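Local coordinates for uncharacterized protein (Bombyx mori, PDB 5AZ1) that is an aldo/keto reductase family protein that binds NADPH and probably uses it to reduce the carbonyl group of a substrate, at residues Ser224-Met229 with Thr258-Asn263; Gln197-Leu202 with Phe310-Pro315; Val218-Tyr223 with Arg270-Ile275. All coordinates share one frame; numbering follows the deposited sequence.

Contact 1: Ser224-Met229 with Thr258-Asn263; sequences SPFGTM and TVTQVN. With NDP (NADPH dihydro-nicotinamide-adenine-dinucleotide phosphate), chain J.
The backbones draw nearest at F226 and N263, whose CA atoms are 7.1 Å apart, where a loop folded as a type I turn (S224 to G227) running into a type II' turn (F226 to M229) rests against the first turns of helix 259-269. F226 is central: its CE1 corner meets T260 CB at 3.5 Å, with T260 CG2 close to the same corner, so CB and methyl of this beta-branched residue pack obliquely on the ring. The N263 amide stands near the ring edge, its plane almost perpendicular (85°) to the ring. M229 sends CG away from its backbone N (chi1 -178°) and runs extended as far as the sulfur, with SD 3.8 Å from V259 CG1 and the bend at chi3 turning CE toward T260 and N263; a flexible, apolar thioether suits this place. G227 takes positive phi in the second turn, a conformation easy for glycine.

The helix start is held by a capping box: Q261 N donates to T258 OG1, and T258 N donates to Q261 OE1 at 3.0 Å. Loop 224-229 also binds the cofactor: S224 OG donates to NDP O1N at 2.7 Å and F226 N to NDP O1A at 3.1 Å, one bond from this loop to each phosphate. F226 CE2 lies 3.6 Å from NDP N7A, and T260 CG2 also faces the adenine. This is the NADPH diphosphate and adenine site of an aldo/keto reductase barrel.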
loop_
_atom_site.group_PDB
_atom_site.type_symbol
_atom_site.label_atom_id
_atom_site.label_comp_id
_atom_site.label_asym_id
_atom_site.label_seq_id
_atom_site.Cartn_x
_atom_site.Cartn_y
_atom_site.Cartn_z
ATOM N N SER A 224 0.225 4.594 4.159
ATOM C CA SER A 224 0.213 5.737 5.109
ATOM C C SER A 224 1.563 6.448 5.169
ATOM O O SER A 224 2.111 6.689 6.232
ATOM C CB SER A 224 -0.200 5.328 6.508
ATOM O OG SER A 224 -1.487 4.653 6.530
ATOM N N PRO A 225 2.069 6.831 4.017
ATOM C CA PRO A 225 3.375 7.474 3.957
ATOM C C PRO A 225 3.474 8.851 4.606
ATOM O O PRO A 225 4.588 9.322 4.824
ATOM C CB PRO A 225 3.659 7.532 2.446
ATOM C CG PRO A 225 2.278 7.655 1.847
ATOM C CD PRO A 225 1.390 6.799 2.695
ATOM N N PHE A 226 2.350 9.491 4.917
ATOM C CA PHE A 226 2.354 10.786 5.624
ATOM C C PHE A 226 2.139 10.608 7.121
ATOM O O PHE A 226 2.153 11.576 7.859
ATOM C CB PHE A 226 1.261 11.699 5.067
ATOM C CG PHE A 226 1.499 12.135 3.653
ATOM C CD1 PHE A 226 2.626 12.782 3.313
ATOM C CD2 PHE A 226 0.559 11.902 2.678
ATOM C CE1 PHE A 226 2.863 13.162 2.002
ATOM C CE2 PHE A 226 0.776 12.251 1.388
ATOM C CZ PHE A 226 1.907 12.922 1.041
ATOM N N GLY A 227 1.949 9.371 7.573
ATOM C CA GLY A 227 1.721 9.107 8.957
ATOM C C GLY A 227 0.660 10.059 9.493
ATOM O O GLY A 227 -0.405 10.224 8.870
ATOM N N THR A 228 0.966 10.689 10.639
ATOM C CA THR A 228 0.076 11.669 11.268
ATOM C C THR A 228 0.524 13.070 10.944
ATOM O O THR A 228 0.133 14.006 11.599
ATOM C CB THR A 228 -0.055 11.462 12.812
ATOM O OG1 THR A 228 1.212 11.630 13.482
ATOM C CG2 THR A 228 -0.633 10.053 13.125
ATOM N N MET A 229 1.317 13.245 9.898
ATOM C CA MET A 229 1.794 14.571 9.582
ATOM C C MET A 229 0.679 15.449 9.043
ATOM O O MET A 229 0.617 16.630 9.366
ATOM C CB MET A 229 2.915 14.533 8.582
ATOM C CG MET A 229 3.426 15.929 8.299
ATOM S SD MET A 229 4.939 15.867 7.400
ATOM C CE MET A 229 4.313 15.542 5.753
ATOM N N THR A 258 7.716 21.407 -1.231
ATOM C CA THR A 258 6.874 21.384 -0.053
ATOM C C THR A 258 7.273 20.290 0.952
ATOM O O THR A 258 8.153 19.455 0.716
ATOM C CB THR A 258 5.415 21.132 -0.474
ATOM O OG1 THR A 258 5.322 19.846 -1.102
ATOM C CG2 THR A 258 4.926 22.220 -1.484
ATOM N N VAL A 259 6.564 20.284 2.059
ATOM C CA VAL A 259 6.872 19.436 3.178
ATOM C C VAL A 259 6.445 18.007 2.855
ATOM O O VAL A 259 7.184 17.073 3.133
ATOM C CB VAL A 259 6.210 19.967 4.468
ATOM C CG1 VAL A 259 6.211 18.952 5.586
ATOM C CG2 VAL A 259 6.931 21.234 4.934
ATOM N N THR A 260 5.268 17.852 2.276
ATOM C CA THR A 260 4.826 16.556 1.805
ATOM C C THR A 260 5.774 16.036 0.733
ATOM O O THR A 260 6.086 14.851 0.705
ATOM C CB THR A 260 3.365 16.561 1.296
ATOM O OG1 THR A 260 3.203 17.599 0.361
ATOM C CG2 THR A 260 2.448 16.756 2.428
ATOM N N GLN A 261 6.273 16.900 -0.110
ATOM C CA GLN A 261 7.191 16.433 -1.138
ATOM C C GLN A 261 8.543 15.937 -0.586
ATOM O O GLN A 261 9.212 15.047 -1.180
ATOM C CB GLN A 261 7.480 17.522 -2.156
ATOM C CG GLN A 261 6.370 17.774 -3.154
ATOM C CD GLN A 261 6.635 18.970 -4.077
ATOM O OE1 GLN A 261 7.432 19.844 -3.765
ATOM N NE2 GLN A 261 5.976 18.991 -5.229
ATOM N N VAL A 262 8.974 16.576 0.489
ATOM C CA VAL A 262 10.153 16.156 1.168
ATOM C C VAL A 262 9.933 14.758 1.736
ATOM O O VAL A 262 10.771 13.932 1.559
ATOM C CB VAL A 262 10.556 17.128 2.289
ATOM C CG1 VAL A 262 11.632 16.505 3.191
ATOM C CG2 VAL A 262 11.111 18.418 1.665
ATOM N N ASN A 263 8.832 14.583 2.444
ATOM C CA ASN A 263 8.390 13.291 2.960
ATOM C C ASN A 263 8.419 12.175 1.882
ATOM O O ASN A 263 9.103 11.176 2.066
ATOM C CB ASN A 263 7.016 13.424 3.625
ATOM C CG ASN A 263 6.605 12.183 4.421
ATOM O OD1 ASN A 263 7.023 11.080 4.140
ATOM N ND2 ASN A 263 5.758 12.361 5.399
HETATM P PA NDP J . -1.895 8.739 3.420
HETATM O O1A NDP J . -0.643 8.811 4.299
HETATM O O2A NDP J . -1.809 8.573 1.942
HETATM O O5B NDP J . -2.619 10.191 3.653
HETATM C C5B NDP J . -3.957 10.446 3.256
HETATM C C4B NDP J . -4.322 11.891 3.582
HETATM O O4B NDP J . -3.314 12.809 3.126
HETATM C C3B NDP J . -5.657 12.307 2.927
HETATM O O3B NDP J . -6.566 12.715 3.939
HETATM C C2B NDP J . -5.276 13.409 1.933
HETATM O O2B NDP J . -6.254 14.438 1.753
HETATM C C1B NDP J . -3.953 13.920 2.475
HETATM N N9A NDP J . -2.992 14.334 1.459
HETATM C C8A NDP J . -2.558 13.600 0.409
HETATM N N7A NDP J . -1.632 14.272 -0.298
HETATM C C5A NDP J . -1.441 15.440 0.344
HETATM C C6A NDP J . -0.590 16.606 0.110
HETATM N N6A NDP J . 0.243 16.571 -0.974
HETATM N N1A NDP J . -0.706 17.648 1.004
HETATM C C2A NDP J . -1.555 17.630 2.064
HETATM N N3A NDP J . -2.357 16.583 2.342
HETATM C C4A NDP J . -2.331 15.487 1.517
HETATM O O3 NDP J . -2.931 7.749 4.136
HETATM P PN NDP J . -3.516 6.375 3.565
HETATM O O1N NDP J . -3.364 5.396 4.687
HETATM O O2N NDP J . -4.885 6.609 2.939
HETATM O O5D NDP J . -2.518 6.101 2.298
HETATM C C5D NDP J . -2.244 4.827 1.879
HETATM C C4D NDP J . -3.014 4.118 0.782
HETATM O O4D NDP J . -2.334 2.845 0.929
HETATM C C3D NDP J . -4.490 3.719 0.834
HETATM O O3D NDP J . -5.262 4.488 -0.057
HETATM C C2D NDP J . -4.443 2.272 0.351
HETATM O O2D NDP J . -4.287 2.261 -1.088
HETATM C C1D NDP J . -3.203 1.735 1.082
HETATM N N1N NDP J . -3.326 1.218 2.526
HETATM C C2N NDP J . -3.012 -0.096 2.729
HETATM C C3N NDP J . -3.098 -0.751 3.972
HETATM C C7N NDP J . -2.712 -2.213 4.094
HETATM O O7N NDP J . -3.079 -2.785 5.127
HETATM N N7N NDP J . -2.016 -2.869 3.104
HETATM C C4N NDP J . -3.619 0.003 5.194
HETATM C C5N NDP J . -3.903 1.419 4.893
HETATM C C6N NDP J . -3.743 1.948 3.614
HETATM P P2B NDP J . -7.351 14.443 0.552
HETATM O O1X NDP J . -7.737 12.991 0.204
HETATM O O2X NDP J . -8.526 15.061 1.263
HETATM O O3X NDP J . -6.577 15.161 -0.520
#

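Contact 2: Gln197-Leu202 with Phe310-Pro315; sequences QIEVNL and FRTVRP. With NDP (NADPH dihydro-nicotinamide-adenine-dinucleotide phosphate), chain J; ACT (acetate ion), chain F; ACT (acetate ion), chain D.
At the C-terminal mouth of the barrel, E199, which ends strand 195-199, is held by the chain that follows the last helix, through the backbone amides of T312 and V313. T312 N reaches the syn lone pair of E199 OE2 at 2.8 Å, while V313 N meets E199 OE1 at 2.9 Å, also from the syn side but 34° out of the carboxylate plane. E199 CG lies opposite the backbone N (chi1 -172°) and the chain is extended, a length that lets a glutamate span the gap. The anti lone pair of E199 OE2 is taken by N201 ND2 at 2.7 Å; with V313 N on E199 OE1, three protein N-H groups hold the carboxylate's rotation and probably favour its ionised form. N201 ND2 also donates to S224 O, linking this site to the cofactor loop.

One water donates to E199 OE1 at 2.8 Å and to V313 O, and accepts from R311 NH1, joining guanidinium to carboxylate while E199 OE1 and R311 NH1 stay 4.6 Å apart. Two acetates, probably from the crystallisation liquor, accept bonds, one from R311 NH1 and the other from R314 NE to its OXT at 2.6 Å. Two residues earlier in the strand, Q197 OE1 accepts from the carboxamide N7N of NADPH at 3.1 Å. The arrangement is that of an aldo/keto reductase, its C-terminal loop tied across the barrel mouth near the cofactor.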
loop_
_atom_site.group_PDB
_atom_site.type_symbol
_atom_site.label_atom_id
_atom_site.label_comp_id
_atom_site.label_asym_id
_atom_site.label_seq_id
_atom_site.Cartn_x
_atom_site.Cartn_y
_atom_site.Cartn_z
ATOM N N GLN A 197 4.089 -4.865 1.500
ATOM C CA GLN A 197 3.444 -3.582 1.680
ATOM C C GLN A 197 3.144 -3.351 3.143
ATOM O O GLN A 197 2.384 -4.104 3.752
ATOM C CB GLN A 197 2.178 -3.420 0.795
ATOM C CG GLN A 197 1.548 -2.055 0.909
ATOM C CD GLN A 197 0.253 -1.869 0.066
ATOM O OE1 GLN A 197 -0.750 -1.570 0.616
ATOM N NE2 GLN A 197 0.328 -1.975 -1.257
ATOM N N ILE A 198 3.663 -2.248 3.682
ATOM C CA ILE A 198 3.588 -1.988 5.145
ATOM C C ILE A 198 3.575 -0.518 5.374
ATOM O O ILE A 198 3.958 0.244 4.486
ATOM C CB ILE A 198 4.865 -2.487 5.877
ATOM C CG1 ILE A 198 6.141 -1.980 5.145
ATOM C CG2 ILE A 198 4.876 -3.989 5.954
ATOM C CD1 ILE A 198 7.446 -2.353 5.793
ATOM N N GLU A 199 3.214 -0.120 6.593
ATOM C CA GLU A 199 3.331 1.278 6.981
ATOM C C GLU A 199 4.765 1.742 7.093
ATOM O O GLU A 199 5.571 1.126 7.799
ATOM C CB GLU A 199 2.638 1.519 8.307
ATOM C CG GLU A 199 2.587 3.010 8.610
ATOM C CD GLU A 199 2.036 3.342 10.017
ATOM O OE1 GLU A 199 1.276 2.523 10.621
ATOM O OE2 GLU A 199 2.385 4.464 10.479
ATOM N N VAL A 200 5.100 2.794 6.354
ATOM C CA VAL A 200 6.389 3.492 6.486
ATOM C C VAL A 200 6.151 4.952 6.361
ATOM O O VAL A 200 5.445 5.374 5.481
ATOM C CB VAL A 200 7.421 3.131 5.430
ATOM C CG1 VAL A 200 8.831 3.568 5.887
ATOM C CG2 VAL A 200 7.413 1.628 5.164
ATOM N N ASN A 201 6.718 5.729 7.270
ATOM C CA ASN A 201 6.625 7.198 7.261
ATOM C C ASN A 201 7.749 7.761 8.201
ATOM O O ASN A 201 8.635 7.008 8.629
ATOM C CB ASN A 201 5.202 7.640 7.677
ATOM C CG ASN A 201 4.739 6.978 8.944
ATOM O OD1 ASN A 201 5.420 7.085 9.988
ATOM N ND2 ASN A 201 3.542 6.303 8.897
ATOM N N LEU A 202 7.768 9.073 8.450
ATOM C CA LEU A 202 8.892 9.667 9.187
ATOM C C LEU A 202 8.978 9.221 10.689
ATOM O O LEU A 202 10.077 9.031 11.207
ATOM C CB LEU A 202 8.888 11.156 9.013
ATOM C CG LEU A 202 9.139 11.595 7.585
ATOM C CD1 LEU A 202 8.690 13.051 7.476
ATOM C CD2 LEU A 202 10.614 11.467 7.146
ATOM N N PHE A 310 6.136 5.366 16.553
ATOM C CA PHE A 310 4.723 5.683 16.531
ATOM C C PHE A 310 4.065 5.152 15.212
ATOM O O PHE A 310 4.311 5.654 14.117
ATOM C CB PHE A 310 4.512 7.189 16.618
ATOM C CG PHE A 310 3.070 7.579 16.824
ATOM C CD1 PHE A 310 2.192 7.715 15.734
ATOM C CD2 PHE A 310 2.559 7.786 18.118
ATOM C CE1 PHE A 310 0.824 8.029 15.930
ATOM C CE2 PHE A 310 1.211 8.124 18.317
ATOM C CZ PHE A 310 0.333 8.239 17.221
ATOM N N ARG A 311 3.217 4.162 15.374
ATOM C CA ARG A 311 2.469 3.511 14.313
ATOM C C ARG A 311 1.113 4.182 14.057
ATOM O O ARG A 311 0.225 4.184 14.904
ATOM C CB ARG A 311 2.324 2.059 14.726
ATOM C CG ARG A 311 1.885 1.139 13.636
ATOM C CD ARG A 311 1.807 -0.259 14.169
ATOM N NE ARG A 311 3.127 -0.879 14.312
ATOM C CZ ARG A 311 3.860 -1.374 13.303
ATOM N NH1 ARG A 311 3.427 -1.331 12.035
ATOM N NH2 ARG A 311 5.053 -1.912 13.553
ATOM N N THR A 312 0.956 4.806 12.891
ATOM C CA THR A 312 -0.342 5.383 12.534
ATOM C C THR A 312 -1.505 4.344 12.454
ATOM O O THR A 312 -2.639 4.656 12.786
ATOM C CB THR A 312 -0.220 6.110 11.216
ATOM O OG1 THR A 312 0.789 7.150 11.323
ATOM C CG2 THR A 312 -1.556 6.658 10.806
ATOM N N VAL A 313 -1.223 3.117 12.016
ATOM C CA VAL A 313 -2.273 2.119 11.736
ATOM C C VAL A 313 -2.048 0.874 12.611
ATOM O O VAL A 313 -1.202 0.023 12.314
ATOM C CB VAL A 313 -2.312 1.741 10.220
ATOM C CG1 VAL A 313 -3.294 0.589 9.954
ATOM C CG2 VAL A 313 -2.684 2.946 9.359
ATOM N N ARG A 314 -2.795 0.789 13.699
ATOM C CA ARG A 314 -2.576 -0.254 14.697
ATOM C C ARG A 314 -3.948 -0.716 15.090
ATOM O O ARG A 314 -4.569 -0.088 15.890
ATOM C CB ARG A 314 -1.799 0.300 15.911
ATOM C CG ARG A 314 -1.475 -0.742 16.972
ATOM C CD ARG A 314 -0.843 -0.110 18.239
ATOM N NE ARG A 314 0.551 0.309 18.012
ATOM C CZ ARG A 314 1.600 -0.515 17.970
ATOM N NH1 ARG A 314 1.444 -1.808 18.147
ATOM N NH2 ARG A 314 2.815 -0.038 17.735
ATOM N N PRO A 315 -4.458 -1.760 14.431
ATOM C CA PRO A 315 -5.812 -2.212 14.626
ATOM C C PRO A 315 -5.880 -3.157 15.823
ATOM O O PRO A 315 -5.674 -4.377 15.700
ATOM C CB PRO A 315 -6.140 -2.907 13.294
ATOM C CG PRO A 315 -4.835 -3.452 12.841
ATOM C CD PRO A 315 -3.779 -2.515 13.361
HETATM P PA NDP J . -1.895 8.739 3.420
HETATM O O1A NDP J . -0.643 8.811 4.299
HETATM O O2A NDP J . -1.809 8.573 1.942
HETATM O O5B NDP J . -2.619 10.191 3.653
HETATM C C5B NDP J . -3.957 10.446 3.256
HETATM C C4B NDP J . -4.322 11.891 3.582
HETATM O O4B NDP J . -3.314 12.809 3.126
HETATM C C3B NDP J . -5.657 12.307 2.927
HETATM O O3B NDP J . -6.566 12.715 3.939
HETATM C C2B NDP J . -5.276 13.409 1.933
HETATM O O2B NDP J . -6.254 14.438 1.753
HETATM C C1B NDP J . -3.953 13.920 2.475
HETATM N N9A NDP J . -2.992 14.334 1.459
HETATM C C8A NDP J . -2.558 13.600 0.409
HETATM N N7A NDP J . -1.632 14.272 -0.298
HETATM C C5A NDP J . -1.441 15.440 0.344
HETATM C C6A NDP J . -0.590 16.606 0.110
HETATM N N6A NDP J . 0.243 16.571 -0.974
HETATM N N1A NDP J . -0.706 17.648 1.004
HETATM C C2A NDP J . -1.555 17.630 2.064
HETATM N N3A NDP J . -2.357 16.583 2.342
HETATM C C4A NDP J . -2.331 15.487 1.517
HETATM O O3 NDP J . -2.931 7.749 4.136
HETATM P PN NDP J . -3.516 6.375 3.565
HETATM O O1N NDP J . -3.364 5.396 4.687
HETATM O O2N NDP J . -4.885 6.609 2.939
HETATM O O5D NDP J . -2.518 6.101 2.298
HETATM C C5D NDP J . -2.244 4.827 1.879
HETATM C C4D NDP J . -3.014 4.118 0.782
HETATM O O4D NDP J . -2.334 2.845 0.929
HETATM C C3D NDP J . -4.490 3.719 0.834
HETATM O O3D NDP J . -5.262 4.488 -0.057
HETATM C C2D NDP J . -4.443 2.272 0.351
HETATM O O2D NDP J . -4.287 2.261 -1.088
HETATM C C1D NDP J . -3.203 1.735 1.082
HETATM N N1N NDP J . -3.326 1.218 2.526
HETATM C C2N NDP J . -3.012 -0.096 2.729
HETATM C C3N NDP J . -3.098 -0.751 3.972
HETATM C C7N NDP J . -2.712 -2.213 4.094
HETATM O O7N NDP J . -3.079 -2.785 5.127
HETATM N N7N NDP J . -2.016 -2.869 3.104
HETATM C C4N NDP J . -3.619 0.003 5.194
HETATM C C5N NDP J . -3.903 1.419 4.893
HETATM C C6N NDP J . -3.743 1.948 3.614
HETATM P P2B NDP J . -7.351 14.443 0.552
HETATM O O1X NDP J . -7.737 12.991 0.204
HETATM O O2X NDP J . -8.526 15.061 1.263
HETATM O O3X NDP J . -6.577 15.161 -0.520
HETATM C C ACT F . 1.101 3.666 18.185
HETATM O O ACT F . 2.320 3.400 18.367
HETATM O OXT ACT F . 0.210 2.875 17.790
HETATM C CH3 ACT F . 0.633 5.035 18.397
HETATM C C ACT D . 5.210 -4.520 10.358
HETATM O O ACT D . 4.781 -3.301 10.321
HETATM O OXT ACT D . 4.868 -5.410 9.492
HETATM C CH3 ACT D . 6.159 -4.933 11.476
HETATM O O HOH W 1 1.053 -0.245 10.670
HETATM O O HOH W 2 3.588 7.095 12.072
#

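Contact 3: Val218-Tyr223 with Arg270-Ile275; sequences VVVVAY and RGIVSI. With NDP (NADPH dihydro-nicotinamide-adenine-dinucleotide phosphate), chain J.
V221 and V273 lie side by side and point the same way, with V221 CG2 3.7 Å from V273 CB, as expected of bridge partners in parallel strands. I275 crosses V221 at roughly a right angle and lays its CG2 3.8 Å from V221 CG1; V219 meets V273 in the same crosswise manner. These branched side chains face the barrel interior, where V273 and I275 also touch H68 of strand 68-70. On the other face V220 and I272 run alongside each other, and the short A222 CB lies 3.7 Å from I272 CG2; V220 and I272 pack on helix 207-215, A222 on V200.

Between the two layers of side chains, three backbone bonds join the strands: V273 N to V220 O, A222 N to V273 O, a short and nearly straight bond of 2.6 Å, and I275 N to A222 O. A water extends the pairing by accepting from V220 N and donating to G271 O. G271 itself, with positive phi, closes the preceding helix in a Schellman motif.

Y223 ends the strand with CG set between its backbone N and carbonyl carbon (chi1 73°), turning the ring beneath the nicotinamide. NADPH C3N sits over the Y223 ring centre, 3.3 Å from its plane, and Y223 OH is held by N176. I275 CD1 completes this surface at the ribose, 3.4 Å from O4D of NADPH. Backbone hydrogen bonds thus set the register and apolar side chains pack the wall on both faces, while the tyrosine face is consistent with a support that orients the nicotinamide.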
loop_
_atom_site.group_PDB
_atom_site.type_symbol
_atom_site.label_atom_id
_atom_site.label_comp_id
_atom_site.label_asym_id
_atom_site.label_seq_id
_atom_site.Cartn_x
_atom_site.Cartn_y
_atom_site.Cartn_z
ATOM N N VAL A 218 13.139 -8.138 -1.925
ATOM C CA VAL A 218 11.748 -7.880 -1.823
ATOM C C VAL A 218 11.636 -6.361 -1.776
ATOM O O VAL A 218 12.337 -5.694 -0.996
ATOM C CB VAL A 218 11.137 -8.498 -0.560
ATOM C CG1 VAL A 218 9.653 -8.176 -0.437
ATOM C CG2 VAL A 218 11.410 -10.009 -0.512
ATOM N N VAL A 219 10.781 -5.809 -2.637
ATOM C CA VAL A 219 10.504 -4.401 -2.640
ATOM C C VAL A 219 9.506 -4.009 -1.557
ATOM O O VAL A 219 8.499 -4.688 -1.337
ATOM C CB VAL A 219 10.019 -3.966 -3.997
ATOM C CG1 VAL A 219 9.500 -2.528 -3.955
ATOM C CG2 VAL A 219 11.165 -4.064 -4.987
ATOM N N VAL A 220 9.799 -2.891 -0.899
ATOM C CA VAL A 220 8.975 -2.348 0.134
ATOM C C VAL A 220 8.046 -1.266 -0.459
ATOM O O VAL A 220 8.493 -0.356 -1.198
ATOM C CB VAL A 220 9.822 -1.807 1.283
ATOM C CG1 VAL A 220 8.974 -1.171 2.359
ATOM C CG2 VAL A 220 10.610 -2.915 1.931
ATOM N N VAL A 221 6.757 -1.373 -0.133
ATOM C CA VAL A 221 5.783 -0.401 -0.596
ATOM C C VAL A 221 5.157 0.197 0.646
ATOM O O VAL A 221 4.628 -0.539 1.454
ATOM C CB VAL A 221 4.720 -1.069 -1.491
ATOM C CG1 VAL A 221 3.545 -0.093 -1.773
ATOM C CG2 VAL A 221 5.353 -1.580 -2.777
ATOM N N ALA A 222 5.231 1.520 0.772
ATOM C CA ALA A 222 4.809 2.218 1.965
ATOM C C ALA A 222 3.374 2.657 1.827
ATOM O O ALA A 222 3.102 3.483 0.958
ATOM C CB ALA A 222 5.671 3.470 2.174
ATOM N N TYR A 223 2.483 2.129 2.655
ATOM C CA TYR A 223 1.213 2.793 2.882
ATOM C C TYR A 223 1.261 3.744 4.038
ATOM O O TYR A 223 2.158 3.653 4.845
ATOM C CB TYR A 223 0.101 1.792 3.070
ATOM C CG TYR A 223 -0.023 0.967 4.347
ATOM C CD1 TYR A 223 -0.526 1.531 5.538
ATOM C CD2 TYR A 223 0.206 -0.385 4.344
ATOM C CE1 TYR A 223 -0.723 0.768 6.663
ATOM C CE2 TYR A 223 0.010 -1.154 5.456
ATOM C CZ TYR A 223 -0.471 -0.590 6.623
ATOM O OH TYR A 223 -0.736 -1.384 7.739
ATOM N N ARG A 270 15.089 6.269 0.098
ATOM C CA ARG A 270 15.325 4.990 0.740
ATOM C C ARG A 270 15.055 3.770 -0.174
ATOM O O ARG A 270 15.192 2.635 0.285
ATOM C CB ARG A 270 14.487 4.873 1.987
ATOM C CG ARG A 270 14.748 5.953 3.035
ATOM C CD ARG A 270 13.955 5.660 4.330
ATOM N NE ARG A 270 14.212 4.319 4.939
ATOM C CZ ARG A 270 13.419 3.720 5.818
ATOM N NH1 ARG A 270 12.269 4.272 6.200
ATOM N NH2 ARG A 270 13.715 2.506 6.250
ATOM N N GLY A 271 14.693 3.964 -1.444
ATOM C CA GLY A 271 14.294 2.840 -2.325
ATOM C C GLY A 271 12.922 2.197 -2.010
ATOM O O GLY A 271 12.686 1.031 -2.330
ATOM N N ILE A 272 12.052 2.965 -1.381
ATOM C CA ILE A 272 10.732 2.548 -0.962
ATOM C C ILE A 272 9.680 3.201 -1.857
ATOM O O ILE A 272 9.733 4.424 -2.103
ATOM C CB ILE A 272 10.490 2.980 0.515
ATOM C CG1 ILE A 272 11.460 2.215 1.402
ATOM C CG2 ILE A 272 9.077 2.690 0.947
ATOM C CD1 ILE A 272 11.487 2.673 2.866
ATOM N N VAL A 273 8.748 2.371 -2.348
ATOM C CA VAL A 273 7.629 2.782 -3.185
ATOM C C VAL A 273 6.616 3.403 -2.231
ATOM O O VAL A 273 6.406 2.848 -1.180
ATOM C CB VAL A 273 6.967 1.569 -3.869
ATOM C CG1 VAL A 273 5.666 1.977 -4.621
ATOM C CG2 VAL A 273 7.960 0.830 -4.788
ATOM N N SER A 274 6.026 4.543 -2.588
ATOM C CA SER A 274 4.884 5.162 -1.876
ATOM C C SER A 274 3.556 5.070 -2.591
ATOM O O SER A 274 3.510 5.271 -3.797
ATOM C CB SER A 274 5.107 6.648 -1.711
ATOM O OG SER A 274 6.009 6.738 -0.653
ATOM N N ILE A 275 2.509 4.902 -1.798
ATOM C CA ILE A 275 1.147 4.917 -2.250
ATOM C C ILE A 275 0.308 5.917 -1.407
ATOM O O ILE A 275 -0.642 5.590 -0.702
ATOM C CB ILE A 275 0.537 3.478 -2.355
ATOM C CG1 ILE A 275 0.536 2.723 -1.067
ATOM C CG2 ILE A 275 1.304 2.577 -3.355
ATOM C CD1 ILE A 275 -0.125 1.346 -1.209
HETATM P PA NDP J . -1.895 8.739 3.420
HETATM O O1A NDP J . -0.643 8.811 4.299
HETATM O O2A NDP J . -1.809 8.573 1.942
HETATM O O5B NDP J . -2.619 10.191 3.653
HETATM C C5B NDP J . -3.957 10.446 3.256
HETATM C C4B NDP J . -4.322 11.891 3.582
HETATM O O4B NDP J . -3.314 12.809 3.126
HETATM C C3B NDP J . -5.657 12.307 2.927
HETATM O O3B NDP J . -6.566 12.715 3.939
HETATM C C2B NDP J . -5.276 13.409 1.933
HETATM O O2B NDP J . -6.254 14.438 1.753
HETATM C C1B NDP J . -3.953 13.920 2.475
HETATM N N9A NDP J . -2.992 14.334 1.459
HETATM C C8A NDP J . -2.558 13.600 0.409
HETATM N N7A NDP J . -1.632 14.272 -0.298
HETATM C C5A NDP J . -1.441 15.440 0.344
HETATM C C6A NDP J . -0.590 16.606 0.110
HETATM N N6A NDP J . 0.243 16.571 -0.974
HETATM N N1A NDP J . -0.706 17.648 1.004
HETATM C C2A NDP J . -1.555 17.630 2.064
HETATM N N3A NDP J . -2.357 16.583 2.342
HETATM C C4A NDP J . -2.331 15.487 1.517
HETATM O O3 NDP J . -2.931 7.749 4.136
HETATM P PN NDP J . -3.516 6.375 3.565
HETATM O O1N NDP J . -3.364 5.396 4.687
HETATM O O2N NDP J . -4.885 6.609 2.939
HETATM O O5D NDP J . -2.518 6.101 2.298
HETATM C C5D NDP J . -2.244 4.827 1.879
HETATM C C4D NDP J . -3.014 4.118 0.782
HETATM O O4D NDP J . -2.334 2.845 0.929
HETATM C C3D NDP J . -4.490 3.719 0.834
HETATM O O3D NDP J . -5.262 4.488 -0.057
HETATM C C2D NDP J . -4.443 2.272 0.351
HETATM O O2D NDP J . -4.287 2.261 -1.088
HETATM C C1D NDP J . -3.203 1.735 1.082
HETATM N N1N NDP J . -3.326 1.218 2.526
HETATM C C2N NDP J . -3.012 -0.096 2.729
HETATM C C3N NDP J . -3.098 -0.751 3.972
HETATM C C7N NDP J . -2.712 -2.213 4.094
HETATM O O7N NDP J . -3.079 -2.785 5.127
HETATM N N7N NDP J . -2.016 -2.869 3.104
HETATM C C4N NDP J . -3.619 0.003 5.194
HETATM C C5N NDP J . -3.903 1.419 4.893
HETATM C C6N NDP J . -3.743 1.948 3.614
HETATM P P2B NDP J . -7.351 14.443 0.552
HETATM O O1X NDP J . -7.737 12.991 0.204
HETATM O O2X NDP J . -8.526 15.061 1.263
HETATM O O3X NDP J . -6.577 15.161 -0.520
HETATM O O HOH W 3 12.299 -1.533 -1.553
#

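The chain first meets 197-202, then 218-223, which runs straight on into 224-229; the partners 258-263, 270-275 and 310-315 follow in that order. The three contacts therefore nest without crossing. Contact 1 closes the innermost loop, joining the segment after strand 219-223 to helix 259-269. Contact 3 encloses it, pairing strand 219-223 with strand 273-274, to which that helix leads. Contact 2 is outermost and brings the C-terminal loop back to strand 195-199. Since strands 195-199 and 219-223 are sheet neighbours, with I198 bonded to V221 and Y223, contacts 2 and 3 share one wall. All three touch the same NADPH.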